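Local coordinates for fiber (Human adenovirus 26, PDB 6FJN), which probably attaches the virion to host-cell receptors through the trimeric knob domain at the end of its fiber, a step of virus entry, at residues K117-Y129 / Q136-T148. Sequence-based numbering, arbitrary orientation.
Sequences KNYSRTKIISNVY and QPVIITIAFNQET
Ile124, Ser126 and Val128 form the hydrogen-bonded pairs with Ile142, Ile140 and Val138, two backbone bonds each. Ile124 N to Ile142 O and its return bond, Ile142 N to Ile124 O, are both 2.8 Å. One further bond, Phe144 N to Thr122 O, extends the ladder beyond strand 123-129. CA-H...O contacts lie between these bonds, such as Lys123 CA to Ile142 O at 3.1 Å.

Polar side chains join the loops beyond the strands. Asn118 ND2 donates to an in-plane lone pair of Gln146 OE1 at 2.9 Å, with the two amide planes 59° apart. Gln146 folds back about its CB-CG bond (chi2 -52°), and its NE2 donates almost straight (171°) to Phe144 O in its own segment. Both ends of this amide are thus held, which fixes its rotation. Pro109 O accepts from both Gln146 NE2 and Asn118 ND2. Thr122 CG2 packs against Gln146 NE2.

Apolar contacts lie on both faces. On the inner face, Ile124 CD1 meets the edge of the Phe144 ring, 3.7 Å from CE2. Val128 CG1 touches Ile140 CG2 there. Phe176 and Phe178 of strand 176-181, in the other sheet, pack on this face. On the other face, Ile125 CG1 lies against Thr141 CG2 at 3.8 Å, the two side chains pointing the same way. Tyr129 CE2 rests near Pro137 CB at 3.8 Å. This face helps form the trimer: Ile125 packs on Tyr129 of a second subunit, and Tyr129 on Ile125 of the third.

The two strands make an antiparallel beta hairpin in the four-stranded sheet of the adenovirus fiber knob beta-sandwich, with strand 123-129 outermost within this chain and strand 137-144 pairing on with strand 154-161.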
loop_
_atom_site.group_PDB
_atom_site.type_symbol
_atom_site.label_atom_id
_atom_site.label_comp_id
_atom_site.label_asym_id
_atom_site.label_seq_id
_atom_site.Cartn_x
_atom_site.Cartn_y
_atom_site.Cartn_z
ATOM N N LYS A 117 -5.979 -13.730 -22.771
ATOM C CA LYS A 117 -6.056 -13.191 -21.402
ATOM C C LYS A 117 -4.772 -12.430 -21.043
ATOM O O LYS A 117 -3.689 -12.990 -21.197
ATOM C CB LYS A 117 -6.331 -14.338 -20.396
ATOM C CG LYS A 117 -5.183 -15.326 -20.108
ATOM C CD LYS A 117 -4.402 -15.012 -18.827
ATOM C CE LYS A 117 -5.088 -15.538 -17.565
ATOM N NZ LYS A 117 -5.128 -14.505 -16.489
ATOM N N ASN A 118 -4.818 -11.153 -20.647
ATOM C CA ASN A 118 -3.600 -10.650 -20.065
ATOM C C ASN A 118 -3.668 -11.066 -18.608
ATOM O O ASN A 118 -4.679 -11.501 -18.024
ATOM C CB ASN A 118 -3.160 -9.152 -20.303
ATOM C CG ASN A 118 -1.594 -8.999 -20.451
ATOM O OD1 ASN A 118 -0.842 -9.926 -20.112
ATOM N ND2 ASN A 118 -1.111 -7.821 -20.944
ATOM N N TYR A 119 -2.486 -11.066 -18.137
ATOM C CA TYR A 119 -2.247 -11.427 -16.800
ATOM C C TYR A 119 -2.872 -10.456 -15.823
ATOM O O TYR A 119 -2.707 -9.252 -15.982
ATOM C CB TYR A 119 -0.728 -11.411 -16.685
ATOM C CG TYR A 119 -0.122 -12.491 -17.547
ATOM C CD1 TYR A 119 -0.427 -13.798 -17.281
ATOM C CD2 TYR A 119 0.682 -12.239 -18.706
ATOM C CE1 TYR A 119 0.065 -14.854 -18.033
ATOM C CE2 TYR A 119 1.181 -13.302 -19.475
ATOM C CZ TYR A 119 0.858 -14.595 -19.109
ATOM O OH TYR A 119 1.316 -15.671 -19.840
ATOM N N SER A 120 -3.541 -10.965 -14.784
ATOM C CA SER A 120 -4.180 -10.075 -13.815
ATOM C C SER A 120 -3.175 -9.213 -13.052
ATOM O O SER A 120 -3.567 -8.190 -12.541
ATOM C CB SER A 120 -5.058 -10.871 -12.858
ATOM O OG SER A 120 -6.036 -11.609 -13.556
ATOM N N ARG A 121 -1.913 -9.654 -12.990
ATOM C CA ARG A 121 -0.924 -8.866 -12.266
ATOM C C ARG A 121 -0.664 -7.503 -12.908
ATOM O O ARG A 121 -0.104 -6.614 -12.260
ATOM C CB ARG A 121 0.394 -9.621 -12.128
ATOM C CG ARG A 121 1.193 -9.766 -13.422
ATOM C CD ARG A 121 2.429 -10.614 -13.218
ATOM N NE ARG A 121 3.201 -10.650 -14.447
ATOM C CZ ARG A 121 4.184 -11.458 -14.718
ATOM N NH1 ARG A 121 4.687 -12.329 -13.838
ATOM N NH2 ARG A 121 4.706 -11.401 -15.939
ATOM N N THR A 122 -1.100 -7.297 -14.145
ATOM C CA THR A 122 -1.025 -5.988 -14.810
ATOM C C THR A 122 -1.944 -4.949 -14.217
ATOM O O THR A 122 -1.833 -3.786 -14.631
ATOM C CB THR A 122 -1.284 -6.117 -16.315
ATOM O OG1 THR A 122 -2.627 -6.517 -16.548
ATOM C CG2 THR A 122 -0.304 -7.048 -17.012
ATOM N N LYS A 123 -2.805 -5.335 -13.284
ATOM C CA LYS A 123 -3.717 -4.404 -12.647
ATOM C C LYS A 123 -3.574 -4.486 -11.134
ATOM O O LYS A 123 -3.230 -5.520 -10.561
ATOM C CB LYS A 123 -5.162 -4.671 -13.053
ATOM C CG LYS A 123 -5.423 -4.280 -14.485
ATOM C CD LYS A 123 -6.815 -4.589 -14.946
ATOM C CE LYS A 123 -7.115 -4.093 -16.345
ATOM N NZ LYS A 123 -8.525 -4.366 -16.753
ATOM N N ILE A 124 -3.927 -3.359 -10.513
ATOM C CA ILE A 124 -4.198 -3.223 -9.085
ATOM C C ILE A 124 -5.641 -2.796 -8.961
ATOM O O ILE A 124 -6.039 -1.836 -9.651
ATOM C CB ILE A 124 -3.299 -2.171 -8.417
ATOM C CG1 ILE A 124 -1.841 -2.518 -8.585
ATOM C CG2 ILE A 124 -3.700 -1.962 -6.978
ATOM C CD1 ILE A 124 -0.985 -1.281 -8.388
ATOM N N ILE A 125 -6.455 -3.469 -8.137
ATOM C CA ILE A 125 -7.826 -3.045 -7.931
ATOM C C ILE A 125 -8.041 -2.900 -6.448
ATOM O O ILE A 125 -7.701 -3.833 -5.655
ATOM C CB ILE A 125 -8.820 -4.044 -8.532
ATOM C CG1 ILE A 125 -8.698 -4.028 -10.070
ATOM C CG2 ILE A 125 -10.257 -3.705 -8.144
ATOM C CD1 ILE A 125 -9.480 -5.090 -10.791
ATOM N N SER A 126 -8.594 -1.784 -6.021
ATOM C CA SER A 126 -8.910 -1.573 -4.599
ATOM C C SER A 126 -10.023 -0.571 -4.503
ATOM O O SER A 126 -10.664 -0.215 -5.528
ATOM C CB SER A 126 -7.651 -1.136 -3.859
ATOM O OG SER A 126 -7.836 -1.177 -2.450
ATOM N N ASN A 127 -10.332 -0.101 -3.292
ATOM C CA ASN A 127 -11.290 0.960 -3.087
ATOM C C ASN A 127 -10.641 2.216 -2.555
ATOM O O ASN A 127 -9.736 2.133 -1.696
ATOM C CB ASN A 127 -12.360 0.547 -2.075
ATOM C CG ASN A 127 -13.301 -0.489 -2.670
ATOM O OD1 ASN A 127 -14.104 -0.128 -3.467
ATOM N ND2 ASN A 127 -12.992 -1.768 -2.542
ATOM N N VAL A 128 -11.118 3.351 -3.040
ATOM C CA VAL A 128 -10.897 4.664 -2.453
ATOM C C VAL A 128 -12.288 5.206 -2.095
ATOM O O VAL A 128 -13.293 4.525 -2.341
ATOM C CB VAL A 128 -10.109 5.598 -3.379
ATOM C CG1 VAL A 128 -8.708 5.080 -3.577
ATOM C CG2 VAL A 128 -10.818 5.798 -4.728
ATOM N N TYR A 129 -12.353 6.413 -1.539
ATOM C CA TYR A 129 -13.625 6.842 -0.928
ATOM C C TYR A 129 -13.950 8.265 -1.366
ATOM O O TYR A 129 -13.143 9.207 -1.201
ATOM C CB TYR A 129 -13.569 6.693 0.613
ATOM C CG TYR A 129 -13.553 5.239 0.937
ATOM C CD1 TYR A 129 -12.392 4.470 0.907
ATOM C CD2 TYR A 129 -14.748 4.554 1.182
ATOM C CE1 TYR A 129 -12.414 3.079 1.038
ATOM C CE2 TYR A 129 -14.753 3.174 1.369
ATOM C CZ TYR A 129 -13.584 2.460 1.267
ATOM O OH TYR A 129 -13.547 1.065 1.430
ATOM N N GLN A 136 -18.838 5.688 1.043
ATOM C CA GLN A 136 -18.853 6.011 -0.375
ATOM C C GLN A 136 -17.663 5.424 -1.118
ATOM O O GLN A 136 -16.841 6.123 -1.684
ATOM C CB GLN A 136 -18.907 7.512 -0.592
ATOM C CG GLN A 136 -20.190 8.100 0.032
ATOM C CD GLN A 136 -20.533 9.499 -0.432
ATOM O OE1 GLN A 136 -19.607 10.333 -0.735
ATOM N NE2 GLN A 136 -21.763 9.786 -0.562
ATOM N N PRO A 137 -17.592 4.085 -1.198
ATOM C CA PRO A 137 -16.506 3.468 -1.941
ATOM C C PRO A 137 -16.574 3.741 -3.435
ATOM O O PRO A 137 -17.660 3.844 -4.056
ATOM C CB PRO A 137 -16.721 2.001 -1.707
ATOM C CG PRO A 137 -18.202 1.854 -1.436
ATOM C CD PRO A 137 -18.559 3.106 -0.679
ATOM N N VAL A 138 -15.405 3.831 -4.027
ATOM C CA VAL A 138 -15.174 3.947 -5.455
ATOM C C VAL A 138 -14.076 2.958 -5.762
ATOM O O VAL A 138 -13.019 2.976 -5.106
ATOM C CB VAL A 138 -14.757 5.371 -5.816
ATOM C CG1 VAL A 138 -14.284 5.462 -7.268
ATOM C CG2 VAL A 138 -15.869 6.367 -5.568
ATOM N N ILE A 139 -14.214 2.171 -6.815
ATOM C CA ILE A 139 -13.198 1.179 -7.150
ATOM C C ILE A 139 -12.144 1.942 -7.943
ATOM O O ILE A 139 -12.480 2.724 -8.856
ATOM C CB ILE A 139 -13.818 0.040 -7.976
ATOM C CG1 ILE A 139 -15.075 -0.532 -7.284
ATOM C CG2 ILE A 139 -12.814 -1.035 -8.257
ATOM C CD1 ILE A 139 -15.892 -1.386 -8.224
ATOM N N ILE A 140 -10.915 1.759 -7.556
ATOM C CA ILE A 140 -9.791 2.232 -8.366
ATOM C C ILE A 140 -9.152 1.016 -9.037
ATOM O O ILE A 140 -8.858 0.009 -8.380
ATOM C CB ILE A 140 -8.760 3.021 -7.554
ATOM C CG1 ILE A 140 -7.716 3.635 -8.477
ATOM C CG2 ILE A 140 -8.135 2.254 -6.395
ATOM C CD1 ILE A 140 -6.727 4.561 -7.791
ATOM N N THR A 141 -8.947 1.125 -10.356
ATOM C CA THR A 141 -8.208 0.117 -11.113
ATOM C C THR A 141 -7.004 0.814 -11.717
ATOM O O THR A 141 -7.191 1.762 -12.538
ATOM C CB THR A 141 -9.040 -0.487 -12.234
ATOM O OG1 THR A 141 -10.213 -1.106 -11.685
ATOM C CG2 THR A 141 -8.246 -1.561 -12.959
ATOM N N ILE A 142 -5.809 0.401 -11.357
ATOM C CA ILE A 142 -4.576 0.906 -11.962
ATOM C C ILE A 142 -4.082 -0.163 -12.904
ATOM O O ILE A 142 -3.943 -1.313 -12.494
ATOM C CB ILE A 142 -3.522 1.264 -10.934
ATOM C CG1 ILE A 142 -4.123 2.151 -9.836
ATOM C CG2 ILE A 142 -2.348 1.938 -11.621
ATOM C CD1 ILE A 142 -3.162 2.555 -8.743
ATOM N N ALA A 143 -3.802 0.194 -14.164
ATOM C CA ALA A 143 -3.343 -0.772 -15.149
ATOM C C ALA A 143 -2.052 -0.332 -15.751
ATOM O O ALA A 143 -1.890 0.849 -16.101
ATOM C CB ALA A 143 -4.387 -0.995 -16.247
ATOM N N PHE A 144 -1.137 -1.284 -15.940
ATOM C CA PHE A 144 0.196 -1.010 -16.451
ATOM C C PHE A 144 0.385 -1.591 -17.834
ATOM O O PHE A 144 0.209 -2.801 -18.050
ATOM C CB PHE A 144 1.239 -1.618 -15.499
ATOM C CG PHE A 144 1.119 -1.047 -14.104
ATOM C CD1 PHE A 144 1.515 0.251 -13.827
ATOM C CD2 PHE A 144 0.571 -1.771 -13.077
ATOM C CE1 PHE A 144 1.346 0.817 -12.593
ATOM C CE2 PHE A 144 0.403 -1.204 -11.804
ATOM C CZ PHE A 144 0.787 0.097 -11.599
ATOM N N ASN A 145 0.786 -0.713 -18.770
ATOM C CA ASN A 145 1.162 -1.094 -20.137
ATOM C C ASN A 145 0.063 -1.763 -20.937
ATOM O O ASN A 145 0.328 -2.486 -21.873
ATOM C CB ASN A 145 2.452 -1.922 -20.174
ATOM C CG ASN A 145 3.640 -1.207 -19.605
ATOM O OD1 ASN A 145 4.610 -1.912 -19.133
ATOM N ND2 ASN A 145 3.674 0.078 -19.612
ATOM N N GLN A 146 -1.195 -1.484 -20.581
ATOM C CA GLN A 146 -2.315 -2.104 -21.286
ATOM C C GLN A 146 -2.867 -1.255 -22.413
ATOM O O GLN A 146 -3.710 -1.730 -23.168
ATOM C CB GLN A 146 -3.418 -2.532 -20.311
ATOM C CG GLN A 146 -2.903 -3.519 -19.256
ATOM C CD GLN A 146 -2.194 -4.686 -19.899
ATOM O OE1 GLN A 146 -2.817 -5.467 -20.647
ATOM N NE2 GLN A 146 -0.903 -4.758 -19.762
ATOM N N GLU A 147 -2.387 -0.025 -22.600
ATOM C CA GLU A 147 -2.794 0.802 -23.703
ATOM C C GLU A 147 -1.910 0.564 -24.917
ATOM O O GLU A 147 -0.730 0.330 -24.808
ATOM C CB GLU A 147 -2.718 2.276 -23.337
ATOM C CG GLU A 147 -3.624 2.625 -22.142
ATOM C CD GLU A 147 -5.075 2.305 -22.408
ATOM O OE1 GLU A 147 -5.630 2.831 -23.405
ATOM O OE2 GLU A 147 -5.718 1.619 -21.601
ATOM N N THR A 148 -2.531 0.674 -26.087
ATOM C CA THR A 148 -1.797 0.747 -27.346
ATOM C C THR A 148 -2.043 2.110 -28.098
ATOM O O THR A 148 -1.374 2.339 -29.117
ATOM C CB THR A 148 -2.190 -0.423 -28.249
ATOM O OG1 THR A 148 -3.604 -0.423 -28.353
ATOM C CG2 THR A 148 -1.734 -1.727 -27.626
#